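Local coordinates for glutamate receptor kainate-like protein (Pleurobrachia bachei, PDB 4ZDM) that binds glycine in the clamshell-shaped ligand-binding domain of an ionotropic glutamate receptor subunit and so probably drives opening of a ctenophore ion channel, at residues Ser46-Ser49 against Asn53-Tyr56; Ser35-Val40 against Tyr56-Pro61; Ala159-Ile164 against Glu210-Phe215; Ser96-Arg101 against Pro149-Ala154. One frame throughout, in Å; residues are numbered along the deposited sequence. Where two conformers were deposited one is given.

Contact 1: residues Ser46-Ser49 against Asn53-Tyr56; sequences SMMS and NFTY
The ring of F54 lies flat against the last turn of the helix, with S49 over one of its faces. CB of F54 leaves the strand, and with CG between the backbone N and the carbonyl carbon (chi1 63°) the ring turns toward the helix. On one branch CE1 meets S49 CB at 3.6 Å. On the other branch CE2 meets S49 CA at 3.7 Å and passes CG of M48 at 4.0 Å. CZ, the tip, also lies against CA and N of S49. The S49 CA is 14° off the ring normal, which makes a CH-pi contact. The sulfur of M48 stands at the ring edge, a Met-aromatic contact with SD 5.5 Å from the centroid of the F54 ring. This is the turn from helix 40-52 into strand 54-59, part of a beta-alpha-beta crossover, since strands 8-13 and 54-59 pair in parallel. N53 has positive phi and leaves the helix here. S49 O receives two weak bonds, from N53 N at 2.8 Å and from F54 N at 3.3 Å. Y56 reaches back along the helix. Its CE1 touches S49 CB at 3.5 Å, and its OH rests on S46 CA.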
loop_
_atom_site.group_PDB
_atom_site.type_symbol
_atom_site.label_atom_id
_atom_site.label_comp_id
_atom_site.label_asym_id
_atom_site.label_seq_id
_atom_site.Cartn_x
_atom_site.Cartn_y
_atom_site.Cartn_z
ATOM N N SER A 46 16.608 6.277 3.189
ATOM C CA SER A 46 17.054 5.457 4.302
ATOM C C SER A 46 17.230 6.279 5.568
ATOM O O SER A 46 16.744 5.881 6.642
ATOM C CB SER A 46 18.318 4.747 3.904
ATOM O OG SER A 46 18.799 4.004 5.015
ATOM N N MET A 47 17.877 7.429 5.465
ATOM C CA MET A 47 18.047 8.276 6.629
ATOM C C MET A 47 16.716 8.830 7.130
ATOM O O MET A 47 16.478 8.941 8.334
ATOM C CB MET A 47 19.018 9.421 6.307
ATOM C CG MET A 47 20.403 8.979 5.988
ATOM S SD MET A 47 21.522 10.390 5.756
ATOM C CE MET A 47 20.437 11.535 4.870
ATOM N N MET A 48 15.829 9.178 6.202
ATOM C CA MET A 48 14.518 9.690 6.585
ATOM C C MET A 48 13.699 8.648 7.325
ATOM O O MET A 48 13.024 8.969 8.294
ATOM C CB MET A 48 13.796 10.173 5.316
ATOM C CG MET A 48 12.509 10.883 5.577
ATOM S SD MET A 48 11.590 11.307 4.084
ATOM C CE MET A 48 12.511 12.699 3.503
ATOM N N SER A 49 13.747 7.412 6.865
ATOM C CA SER A 49 12.978 6.373 7.503
ATOM C C SER A 49 13.437 6.159 8.935
ATOM O O SER A 49 12.635 5.916 9.833
ATOM C CB SER A 49 13.092 5.090 6.711
ATOM O OG SER A 49 14.376 4.485 6.909
ATOM N N ASN A 53 10.773 7.081 11.518
ATOM C CA ASN A 53 10.233 5.803 12.018
ATOM C C ASN A 53 9.109 5.278 11.156
ATOM O O ASN A 53 7.977 5.101 11.598
ATOM C CB ASN A 53 9.751 5.952 13.451
ATOM C CG ASN A 53 9.554 4.632 14.143
ATOM O OD1 ASN A 53 9.944 3.611 13.674
ATOM N ND2 ASN A 53 8.917 4.693 15.296
ATOM N N PHE A 54 9.439 5.039 9.913
ATOM C CA PHE A 54 8.527 4.367 8.991
ATOM C C PHE A 54 9.240 3.236 8.292
ATOM O O PHE A 54 10.478 3.250 8.159
ATOM C CB PHE A 54 7.876 5.300 7.933
ATOM C CG PHE A 54 8.802 5.956 6.959
ATOM C CD1 PHE A 54 9.262 5.316 5.847
ATOM C CD2 PHE A 54 9.152 7.267 7.148
ATOM C CE1 PHE A 54 10.064 5.958 4.899
ATOM C CE2 PHE A 54 9.904 7.935 6.204
ATOM C CZ PHE A 54 10.382 7.286 5.091
ATOM N N THR A 55 8.471 2.220 7.895
ATOM C CA THR A 55 8.968 1.168 7.048
ATOM C C THR A 55 8.530 1.468 5.612
ATOM O O THR A 55 7.573 2.247 5.399
ATOM C CB THR A 55 8.485 -0.223 7.450
ATOM O OG1 THR A 55 7.079 -0.287 7.391
ATOM C CG2 THR A 55 8.953 -0.573 8.832
ATOM N N TYR A 56 9.190 0.892 4.604
ATOM C CA TYR A 56 8.895 1.219 3.233
ATOM C C TYR A 56 9.381 0.193 2.248
ATOM O O TYR A 56 10.332 -0.592 2.527
ATOM C CB TYR A 56 9.495 2.580 2.868
ATOM C CG TYR A 56 10.998 2.604 2.881
ATOM C CD1 TYR A 56 11.681 2.744 4.094
ATOM C CD2 TYR A 56 11.722 2.552 1.706
ATOM C CE1 TYR A 56 13.098 2.767 4.128
ATOM C CE2 TYR A 56 13.119 2.595 1.736
ATOM C CZ TYR A 56 13.768 2.705 2.932
ATOM O OH TYR A 56 15.164 2.754 3.001
#

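Contact 2: residues Ser35-Val40 against Tyr56-Pro61; sequences SCYTGV and YNFITP. With SO4 (sulfate ion), chain D.
Y37 and F58 meet as a T-shaped pair. The edge of F58 points at the face of Y37, with the planes at 74° and the centroids of the two rings 5.4 Å apart. The closest approach is F58 CD2 to Y37 CD1, at 3.7 Å. CD2 is over the face of the tyrosine, while Y37 CD1 lies near the plane of the phenylalanine. F58 CE2 follows behind CD2 and comes 4.0 Å from Y37 CD1. In Y37, CG anti to the carbonyl carbon (chi1 -63°) carries the ring toward strand 54-59. The two side chains run past each other in opposite directions.

The tyrosine tip goes on toward T60. Its OH is too far from T60 OG1 for a direct bond, and a water joins them. The water donates to Y37 OH at 2.9 Å and lies 2.8 Å from T60 OG1. Y37 OH also bonds to the carbonyl O of I31, so the loop holds the ring at its polar end too. L12 of strand 8-13 packs on F58, and V42 of helix 40-52 packs on Y37. N57 ND2 bonds to sulfate O3 at 3.1 Å; R32 of the second subunit also holds this ion, which probably came from the crystallisation liquor.

The aromatic pair fastens the loop before helix 40-52, next to the C28-C36 disulfide, to strand 54-59 in the first lobe of the glutamate-receptor ligand-binding clamshell.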
loop_
_atom_site.group_PDB
_atom_site.type_symbol
_atom_site.label_atom_id
_atom_site.label_comp_id
_atom_site.label_asym_id
_atom_site.label_seq_id
_atom_site.Cartn_x
_atom_site.Cartn_y
_atom_site.Cartn_z
ATOM N N SER A 35 16.902 -2.571 -0.638
ATOM C CA SER A 35 18.275 -3.025 -0.525
ATOM C C SER A 35 18.879 -3.333 -1.876
ATOM O O SER A 35 20.094 -3.470 -1.950
ATOM C CB SER A 35 18.366 -4.226 0.414
ATOM O OG SER A 35 17.809 -5.367 -0.206
ATOM N N CYS A 36 18.078 -3.426 -2.924
ATOM C CA CYS A 36 18.555 -3.690 -4.258
ATOM C C CYS A 36 19.031 -2.427 -4.976
ATOM O O CYS A 36 19.416 -2.482 -6.146
ATOM C CB CYS A 36 17.458 -4.324 -5.116
ATOM S SG CYS A 36 16.907 -5.988 -4.645
ATOM N N TYR A 37 18.980 -1.260 -4.306
ATOM C CA TYR A 37 19.240 0.027 -4.946
ATOM C C TYR A 37 20.300 0.854 -4.251
ATOM O O TYR A 37 20.523 0.692 -3.048
ATOM C CB TYR A 37 17.949 0.860 -4.970
ATOM C CG TYR A 37 16.828 0.249 -5.770
ATOM C CD1 TYR A 37 15.983 -0.754 -5.218
ATOM C CD2 TYR A 37 16.634 0.591 -7.097
ATOM C CE1 TYR A 37 14.970 -1.328 -5.936
ATOM C CE2 TYR A 37 15.612 0.018 -7.819
ATOM C CZ TYR A 37 14.795 -0.928 -7.253
ATOM O OH TYR A 37 13.830 -1.486 -8.046
ATOM N N THR A 38 20.915 1.743 -5.031
ATOM C CA THR A 38 21.773 2.814 -4.524
ATOM C C THR A 38 21.331 4.142 -5.150
ATOM O O THR A 38 20.361 4.155 -5.915
ATOM C CB THR A 38 23.281 2.590 -4.841
ATOM O OG1 THR A 38 23.422 2.589 -6.279
ATOM C CG2 THR A 38 23.793 1.291 -4.216
ATOM N N GLY A 39 21.975 5.242 -4.756
ATOM C CA GLY A 39 21.695 6.557 -5.291
ATOM C C GLY A 39 21.458 7.583 -4.197
ATOM O O GLY A 39 21.188 7.266 -3.049
ATOM N N VAL A 40 21.564 8.835 -4.578
ATOM C CA VAL A 40 21.381 9.959 -3.659
ATOM C C VAL A 40 20.072 9.838 -2.911
ATOM O O VAL A 40 19.997 9.961 -1.672
ATOM C CB VAL A 40 21.434 11.306 -4.423
ATOM C CG1 VAL A 40 21.036 12.457 -3.508
ATOM C CG2 VAL A 40 22.799 11.531 -5.033
ATOM N N TYR A 56 9.190 0.892 4.604
ATOM C CA TYR A 56 8.895 1.219 3.233
ATOM C C TYR A 56 9.381 0.193 2.248
ATOM O O TYR A 56 10.332 -0.592 2.527
ATOM C CB TYR A 56 9.495 2.580 2.868
ATOM C CG TYR A 56 10.998 2.604 2.881
ATOM C CD1 TYR A 56 11.681 2.744 4.094
ATOM C CD2 TYR A 56 11.722 2.552 1.706
ATOM C CE1 TYR A 56 13.098 2.767 4.128
ATOM C CE2 TYR A 56 13.119 2.595 1.736
ATOM C CZ TYR A 56 13.768 2.705 2.932
ATOM O OH TYR A 56 15.164 2.754 3.001
ATOM N N ASN A 57 8.709 0.179 1.098
ATOM C CA ASN A 57 9.174 -0.475 -0.096
ATOM C C ASN A 57 9.030 0.451 -1.268
ATOM O O ASN A 57 8.372 1.524 -1.152
ATOM C CB ASN A 57 8.433 -1.782 -0.367
ATOM C CG ASN A 57 8.832 -2.848 0.627
ATOM O OD1 ASN A 57 9.999 -3.211 0.724
ATOM N ND2 ASN A 57 7.894 -3.269 1.477
ATOM N N PHE A 58 9.640 0.099 -2.385
ATOM C CA PHE A 58 9.599 0.911 -3.575
ATOM C C PHE A 58 8.643 0.351 -4.586
ATOM O O PHE A 58 8.530 -0.892 -4.737
ATOM C CB PHE A 58 11.000 0.959 -4.230
ATOM C CG PHE A 58 12.054 1.707 -3.471
ATOM C CD1 PHE A 58 11.765 2.700 -2.556
ATOM C CD2 PHE A 58 13.419 1.456 -3.708
ATOM C CE1 PHE A 58 12.755 3.391 -1.914
ATOM C CE2 PHE A 58 14.387 2.147 -3.055
ATOM C CZ PHE A 58 14.078 3.103 -2.141
ATOM N N ILE A 59 7.972 1.179 -5.377
ATOM C CA ILE A 59 7.095 0.718 -6.429
ATOM C C ILE A 59 7.426 1.530 -7.656
ATOM O O ILE A 59 7.444 2.773 -7.624
ATOM C CB ILE A 59 5.591 0.866 -6.085
ATOM C CG1 ILE A 59 5.235 -0.095 -4.918
ATOM C CG2 ILE A 59 4.724 0.618 -7.347
ATOM C CD1 ILE A 59 3.781 -0.143 -4.586
ATOM N N THR A 60 7.739 0.850 -8.753
ATOM C CA THR A 60 8.060 1.461 -10.043
ATOM C C THR A 60 6.842 1.401 -10.946
ATOM O O THR A 60 6.230 0.312 -11.116
ATOM C CB THR A 60 9.214 0.675 -10.695
ATOM O OG1 THR A 60 10.308 0.654 -9.798
ATOM C CG2 THR A 60 9.688 1.320 -11.961
ATOM N N PRO A 61 6.440 2.528 -11.547
ATOM C CA PRO A 61 5.246 2.466 -12.400
ATOM C C PRO A 61 5.480 1.598 -13.606
ATOM O O PRO A 61 6.551 1.612 -14.199
ATOM C CB PRO A 61 5.020 3.915 -12.825
ATOM C CG PRO A 61 6.317 4.581 -12.592
ATOM C CD PRO A 61 6.985 3.880 -11.452
HETATM S S SO4 D . 4.560 -3.594 0.046
HETATM O O1 SO4 D . 5.343 -4.046 -1.156
HETATM O O2 SO4 D . 3.143 -3.443 -0.360
HETATM O O3 SO4 D . 5.106 -2.258 0.461
HETATM O O4 SO4 D . 4.662 -4.538 1.164
HETATM O O HOH W 1 12.879 -0.257 -10.487
#

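Contact 3: residues Ala159-Ile164 against Glu210-Phe215; sequences ADYNRI and ETFQPF. With NA (sodium ion), chain F; SO4 (sulfate ion), chain C.
Helix 159-167 meets the corner of strand 205-221 at the surface of the second lobe of the clamshell, and Y161 reaches across to F212 and Q213. The rings of Y161 and F212 are near parallel, with planes 16° apart. They are offset with little overlap, and their centroids are 5.4 Å apart. The nearest atoms are Y161 OH and F212 CD2, 3.4 Å apart, and Y161 CZ lies 3.7 Å from the same F212 CD2. Q213 comes in on the other branch of the tyrosine, its NE2 3.8 Å from Y161 CE2. The strand changes direction at Q213. That turn points Q213 N at a bound sulfate, probably from the crystallisation liquor. Q213 N bonds to sulfate O3 at 2.8 Å, almost straight at 175°. A bend at chi2 (-64°) folds the glutamine back, and its NE2 gives a second bond, to sulfate O2, at 2.9 Å. Y161 OH donates to the same O2 at 2.7 Å, so in this crystal the anion bridges helix and strand where the two segments share no direct hydrogen bond. L153 of helix 148-155 packs on Y161.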
loop_
_atom_site.group_PDB
_atom_site.type_symbol
_atom_site.label_atom_id
_atom_site.label_comp_id
_atom_site.label_asym_id
_atom_site.label_seq_id
_atom_site.Cartn_x
_atom_site.Cartn_y
_atom_site.Cartn_z
ATOM N N ALA A 159 5.337 31.759 -25.957
ATOM C CA ALA A 159 4.964 30.925 -27.072
ATOM C C ALA A 159 6.166 30.330 -27.840
ATOM O O ALA A 159 5.988 29.311 -28.484
ATOM C CB ALA A 159 4.072 31.728 -28.043
ATOM N N ASP A 160 7.372 30.914 -27.765
ATOM C CA ASP A 160 8.527 30.280 -28.443
ATOM C C ASP A 160 8.931 28.969 -27.723
ATOM O O ASP A 160 9.328 28.025 -28.383
ATOM C CB ASP A 160 9.769 31.185 -28.510
ATOM C CG ASP A 160 9.592 32.407 -29.405
ATOM O OD1 ASP A 160 8.911 32.319 -30.440
ATOM O OD2 ASP A 160 10.168 33.465 -29.067
ATOM N N TYR A 161 8.897 28.948 -26.386
ATOM C CA TYR A 161 9.128 27.694 -25.652
ATOM C C TYR A 161 8.022 26.692 -25.993
ATOM O O TYR A 161 8.258 25.494 -26.119
ATOM C CB TYR A 161 9.214 27.964 -24.142
ATOM C CG TYR A 161 10.518 28.585 -23.683
ATOM C CD1 TYR A 161 11.731 28.191 -24.232
ATOM C CD2 TYR A 161 10.544 29.505 -22.636
ATOM C CE1 TYR A 161 12.930 28.753 -23.803
ATOM C CE2 TYR A 161 11.747 30.046 -22.183
ATOM C CZ TYR A 161 12.929 29.676 -22.771
ATOM O OH TYR A 161 14.134 30.207 -22.318
ATOM N N ASN A 162 6.780 27.176 -26.161
ATOM C CA ASN A 162 5.701 26.283 -26.555
ATOM C C ASN A 162 6.034 25.632 -27.886
ATOM O O ASN A 162 5.775 24.452 -28.092
ATOM C CB ASN A 162 4.341 26.997 -26.725
ATOM C CG ASN A 162 3.821 27.724 -25.468
ATOM O OD1 ASN A 162 2.969 28.621 -25.594
ATOM N ND2 ASN A 162 4.267 27.344 -24.285
ATOM N N ARG A 163 6.599 26.425 -28.796
ATOM C CA ARG A 163 6.918 25.936 -30.140
ATOM C C ARG A 163 8.068 24.921 -30.067
ATOM O O ARG A 163 8.072 23.932 -30.783
ATOM C CB ARG A 163 7.279 27.120 -31.054
ATOM C CG ARG A 163 7.606 26.756 -32.500
ATOM C CD ARG A 163 6.419 26.955 -33.447
ATOM N NE ARG A 163 6.753 26.339 -34.717
ATOM C CZ ARG A 163 7.087 27.005 -35.825
ATOM N NH1 ARG A 163 7.111 28.313 -35.816
ATOM N NH2 ARG A 163 7.392 26.357 -36.910
ATOM N N ILE A 164 9.048 25.197 -29.217
ATOM C CA ILE A 164 10.103 24.201 -28.964
ATOM C C ILE A 164 9.492 22.845 -28.557
ATOM O O ILE A 164 9.910 21.797 -29.043
ATOM C CB ILE A 164 11.068 24.741 -27.901
ATOM C CG1 ILE A 164 11.900 25.907 -28.438
ATOM C CG2 ILE A 164 11.954 23.583 -27.387
ATOM C CD1 ILE A 164 13.025 25.492 -29.369
ATOM N N GLU A 210 22.807 29.341 -21.911
ATOM C CA GLU A 210 22.657 29.280 -20.486
ATOM C C GLU A 210 21.523 28.340 -20.052
ATOM O O GLU A 210 20.619 28.042 -20.820
ATOM C CB GLU A 210 22.387 30.687 -19.935
ATOM C CG GLU A 210 23.530 31.681 -20.190
ATOM C CD GLU A 210 24.837 31.266 -19.515
ATOM O OE1 GLU A 210 24.828 31.082 -18.280
ATOM O OE2 GLU A 210 25.867 31.102 -20.213
ATOM N N THR A 211 21.592 27.870 -18.809
ATOM C CA THR A 211 20.494 27.146 -18.166
ATOM C C THR A 211 19.297 28.063 -18.155
ATOM O O THR A 211 19.468 29.284 -18.153
ATOM C CB THR A 211 20.930 26.674 -16.772
ATOM O OG1 THR A 211 21.997 25.712 -16.963
ATOM C CG2 THR A 211 19.741 26.042 -15.928
ATOM N N PHE A 212 18.105 27.487 -18.284
ATOM C CA PHE A 212 16.874 28.268 -18.313
ATOM C C PHE A 212 15.735 27.579 -17.601
ATOM O O PHE A 212 15.749 26.371 -17.355
ATOM C CB PHE A 212 16.494 28.609 -19.791
ATOM C CG PHE A 212 16.273 27.429 -20.695
ATOM C CD1 PHE A 212 17.324 26.669 -21.156
ATOM C CD2 PHE A 212 15.016 27.114 -21.149
ATOM C CE1 PHE A 212 17.125 25.574 -22.026
ATOM C CE2 PHE A 212 14.835 26.035 -22.029
ATOM C CZ PHE A 212 15.874 25.286 -22.437
ATOM N N GLN A 213 14.718 28.348 -17.231
ATOM C CA GLN A 213 13.506 27.841 -16.616
ATOM C C GLN A 213 13.802 26.962 -15.376
ATOM O O GLN A 213 13.548 25.742 -15.352
ATOM C CB GLN A 213 12.652 27.083 -17.615
ATOM C CG GLN A 213 12.109 28.018 -18.734
ATOM C CD GLN A 213 11.195 29.028 -18.160
ATOM O OE1 GLN A 213 10.261 28.667 -17.460
ATOM N NE2 GLN A 213 11.475 30.309 -18.394
ATOM N N PRO A 214 14.302 27.593 -14.320
ATOM C CA PRO A 214 14.609 26.818 -13.116
ATOM C C PRO A 214 13.383 26.257 -12.435
ATOM O O PRO A 214 12.226 26.751 -12.575
ATOM C CB PRO A 214 15.324 27.831 -12.219
ATOM C CG PRO A 214 15.138 29.075 -12.792
ATOM C CD PRO A 214 14.690 28.994 -14.194
ATOM N N PHE A 215 13.611 25.206 -11.637
ATOM C CA PHE A 215 12.552 24.568 -10.876
ATOM C C PHE A 215 13.186 23.864 -9.684
ATOM O O PHE A 215 14.340 23.480 -9.749
ATOM C CB PHE A 215 11.777 23.507 -11.717
ATOM C CG PHE A 215 12.678 22.634 -12.526
ATOM C CD1 PHE A 215 13.061 23.033 -13.803
ATOM C CD2 PHE A 215 13.186 21.453 -12.036
ATOM C CE1 PHE A 215 13.957 22.278 -14.541
ATOM C CE2 PHE A 215 14.060 20.721 -12.774
ATOM C CZ PHE A 215 14.435 21.114 -14.023
HETATM NA NA NA F . 7.779 30.845 -31.666
HETATM S S SO4 C . 14.579 31.920 -18.754
HETATM O O1 SO4 C . 15.895 32.307 -19.293
HETATM O O2 SO4 C . 13.799 31.303 -19.846
HETATM O O3 SO4 C . 14.832 31.136 -17.522
HETATM O O4 SO4 C . 13.815 33.081 -18.308
HETATM O O HOH W 2 7.740 30.566 -33.831
#

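Contact 4: residues Ser96-Arg101 against Pro149-Ala154; sequences SNNAVR and PELLLA. With NA (sodium ion), chain E; GLY (glycine), chain B.
Helix 148-155 passes the loop and first turn of helix 99-102, and the backbones come nearest at N98 and L152, 7.0 Å between their CA atoms. L151 does most of the touching. Its CD1 meets R101 NE at 3.5 Å and N98 ND2 at 3.6 Å, crossing both side chains at about a right angle. In the conformer given, L152 CD2 packs on N98 CB. N98 is the N-cap of helix 99-102: its OD1 accepts from R101 N at an N-H...O angle of 176°. For this CG sits between the backbone N and the carbonyl carbon (chi1 64°). The amide's other end, ND2, bonds to N148 OD1.

R101 runs straight from CG to NE and brings its guanidinium to the bound glycine. NH1 bonds to glycine OXT at 2.8 Å and NH2 to glycine O at 2.9 Å. NH1 also bonds to S96 O, on a lone pair in the carbonyl plane. S96 N gives a further, nearly straight bond to glycine OXT. E191 and the N of N148 also bond the glycine.

The contact joins the arginine side of the pocket to helix 148-155 of the other lobe, consistent with a clamshell closed on its ligand. L151 packs beside the arginine, whose guanidinium probably stabilises the carboxylate charge through two bonds.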
loop_
_atom_site.group_PDB
_atom_site.type_symbol
_atom_site.label_atom_id
_atom_site.label_comp_id
_atom_site.label_asym_id
_atom_site.label_seq_id
_atom_site.Cartn_x
_atom_site.Cartn_y
_atom_site.Cartn_z
ATOM N N SER A 96 10.345 17.132 -10.326
ATOM C CA SER A 96 10.348 18.541 -10.599
ATOM C C SER A 96 9.013 19.177 -10.267
ATOM O O SER A 96 7.934 18.735 -10.699
ATOM C CB SER A 96 10.678 18.769 -12.067
ATOM O OG SER A 96 11.870 18.054 -12.330
ATOM N N ASN A 97 9.094 20.294 -9.523
ATOM C CA ASN A 97 7.939 21.054 -9.103
ATOM C C ASN A 97 7.596 22.027 -10.201
ATOM O O ASN A 97 8.356 22.945 -10.503
ATOM C CB ASN A 97 8.282 21.755 -7.785
ATOM C CG ASN A 97 7.165 22.546 -7.214
ATOM O OD1 ASN A 97 6.226 22.931 -7.917
ATOM N ND2 ASN A 97 7.244 22.772 -5.887
ATOM N N ASN A 98 6.472 21.785 -10.853
ATOM C CA ASN A 98 5.950 22.714 -11.854
ATOM C C ASN A 98 4.496 22.971 -11.537
ATOM O O ASN A 98 3.839 22.254 -10.744
ATOM C CB ASN A 98 6.170 22.228 -13.296
ATOM C CG ASN A 98 5.429 20.965 -13.633
ATOM O OD1 ASN A 98 4.246 20.834 -13.371
ATOM N ND2 ASN A 98 6.118 20.051 -14.277
ATOM N N ALA A 99 3.950 24.037 -12.132
ATOM C CA ALA A 99 2.629 24.487 -11.761
ATOM C C ALA A 99 1.549 23.513 -12.163
ATOM O O ALA A 99 0.553 23.370 -11.437
ATOM C CB ALA A 99 2.350 25.871 -12.397
ATOM N N VAL A 100 1.722 22.808 -13.251
ATOM C CA VAL A 100 0.678 21.863 -13.629
ATOM C C VAL A 100 0.578 20.697 -12.618
ATOM O O VAL A 100 -0.531 20.280 -12.238
ATOM C CB VAL A 100 0.896 21.354 -15.016
ATOM C CG1 VAL A 100 -0.227 20.415 -15.355
ATOM C CG2 VAL A 100 0.859 22.503 -16.024
ATOM N N ARG A 101 1.721 20.153 -12.179
ATOM C CA ARG A 101 1.697 19.163 -11.132
ATOM C C ARG A 101 1.218 19.677 -9.802
ATOM O O ARG A 101 0.452 18.980 -9.118
ATOM C CB ARG A 101 3.105 18.586 -10.975
ATOM C CG ARG A 101 3.591 17.799 -12.190
ATOM C CD ARG A 101 5.059 17.418 -12.067
ATOM N NE ARG A 101 5.432 16.522 -13.170
ATOM C CZ ARG A 101 6.643 16.013 -13.295
ATOM N NH1 ARG A 101 7.639 16.410 -12.492
ATOM N NH2 ARG A 101 6.909 15.121 -14.230
ATOM N N PRO A 149 10.579 18.660 -18.440
ATOM C CA PRO A 149 10.900 19.649 -19.479
ATOM C C PRO A 149 9.796 19.852 -20.518
ATOM O O PRO A 149 9.499 21.007 -20.788
ATOM C CB PRO A 149 12.197 19.095 -20.111
ATOM C CG PRO A 149 12.809 18.311 -18.946
ATOM C CD PRO A 149 11.645 17.650 -18.311
ATOM N N GLU A 150 9.186 18.779 -21.041
ATOM C CA GLU A 150 8.106 18.896 -22.014
ATOM C C GLU A 150 6.970 19.676 -21.360
ATOM O O GLU A 150 6.433 20.584 -21.988
ATOM C CB GLU A 150 7.624 17.527 -22.460
ATOM C CG GLU A 150 6.474 17.569 -23.468
ATOM C CD GLU A 150 5.774 16.224 -23.640
ATOM O OE1 GLU A 150 5.414 15.555 -22.637
ATOM O OE2 GLU A 150 5.580 15.844 -24.814
ATOM N N LEU A 151 6.622 19.312 -20.122
ATOM C CA LEU A 151 5.468 19.885 -19.421
ATOM C C LEU A 151 5.728 21.375 -19.246
ATOM O O LEU A 151 4.828 22.183 -19.444
ATOM C CB LEU A 151 5.221 19.223 -18.053
ATOM C CG LEU A 151 4.536 17.877 -17.790
ATOM C CD1 LEU A 151 4.179 17.750 -16.248
ATOM C CD2 LEU A 151 3.296 17.710 -18.623
ATOM N N LEU A 152 6.937 21.757 -18.807
ATOM C CA LEU A 152 7.304 23.172 -18.685
ATOM C C LEU A 152 7.250 23.963 -19.937
ATOM O O LEU A 152 6.766 25.095 -19.965
ATOM C CB LEU A 152 8.740 23.341 -18.166
ATOM C CG LEU A 152 8.931 23.154 -16.695
ATOM C CD1 LEU A 152 10.413 23.377 -16.372
ATOM C CD2 LEU A 152 8.011 24.069 -15.841
ATOM N N LEU A 153 7.828 23.406 -20.973
ATOM C CA LEU A 153 7.943 24.136 -22.210
ATOM C C LEU A 153 6.545 24.300 -22.810
ATOM O O LEU A 153 6.229 25.368 -23.267
ATOM C CB LEU A 153 8.874 23.431 -23.177
ATOM C CG LEU A 153 10.327 23.388 -22.737
ATOM C CD1 LEU A 153 11.032 22.380 -23.592
ATOM C CD2 LEU A 153 10.984 24.747 -22.859
ATOM N N ALA A 154 5.690 23.281 -22.704
ATOM C CA ALA A 154 4.363 23.333 -23.320
ATOM C C ALA A 154 3.421 24.216 -22.539
ATOM O O ALA A 154 2.459 24.740 -23.121
ATOM C CB ALA A 154 3.783 21.941 -23.443
HETATM NA NA NA E . 4.756 13.838 -25.681
HETATM N N GLY B . 12.929 14.910 -12.801
HETATM C CA GLY B . 12.029 14.619 -13.946
HETATM C C GLY B . 10.591 14.906 -13.692
HETATM O O GLY B . 9.749 14.829 -14.601
HETATM O OXT GLY B . 10.197 15.226 -12.529
HETATM O O HOH W 3 3.017 15.159 -27.180
#

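How the contacts relate
Contact 2 is the buried one, contacts 1 and 4 are partly buried, and contact 3 lies on the surface. Contacts 1 and 2 share Y56 and strand 54-59, and belong to the first lobe. Contacts 3 and 4 touch each other: N162 ND2 probably bonds to L153 O, where helices 148-155 and 159-167 follow in the chain. Contact 1 is about 17 Å from contact 3 between nearest atoms, on opposite sides of the chain's centre. The chemistry changes with place. Contacts 1 and 2 rely on aromatic rings, contact 3 adds a sulfate, probably from the crystallisation liquor, and contact 4 sets leucines against the polar groups of the glycine pocket.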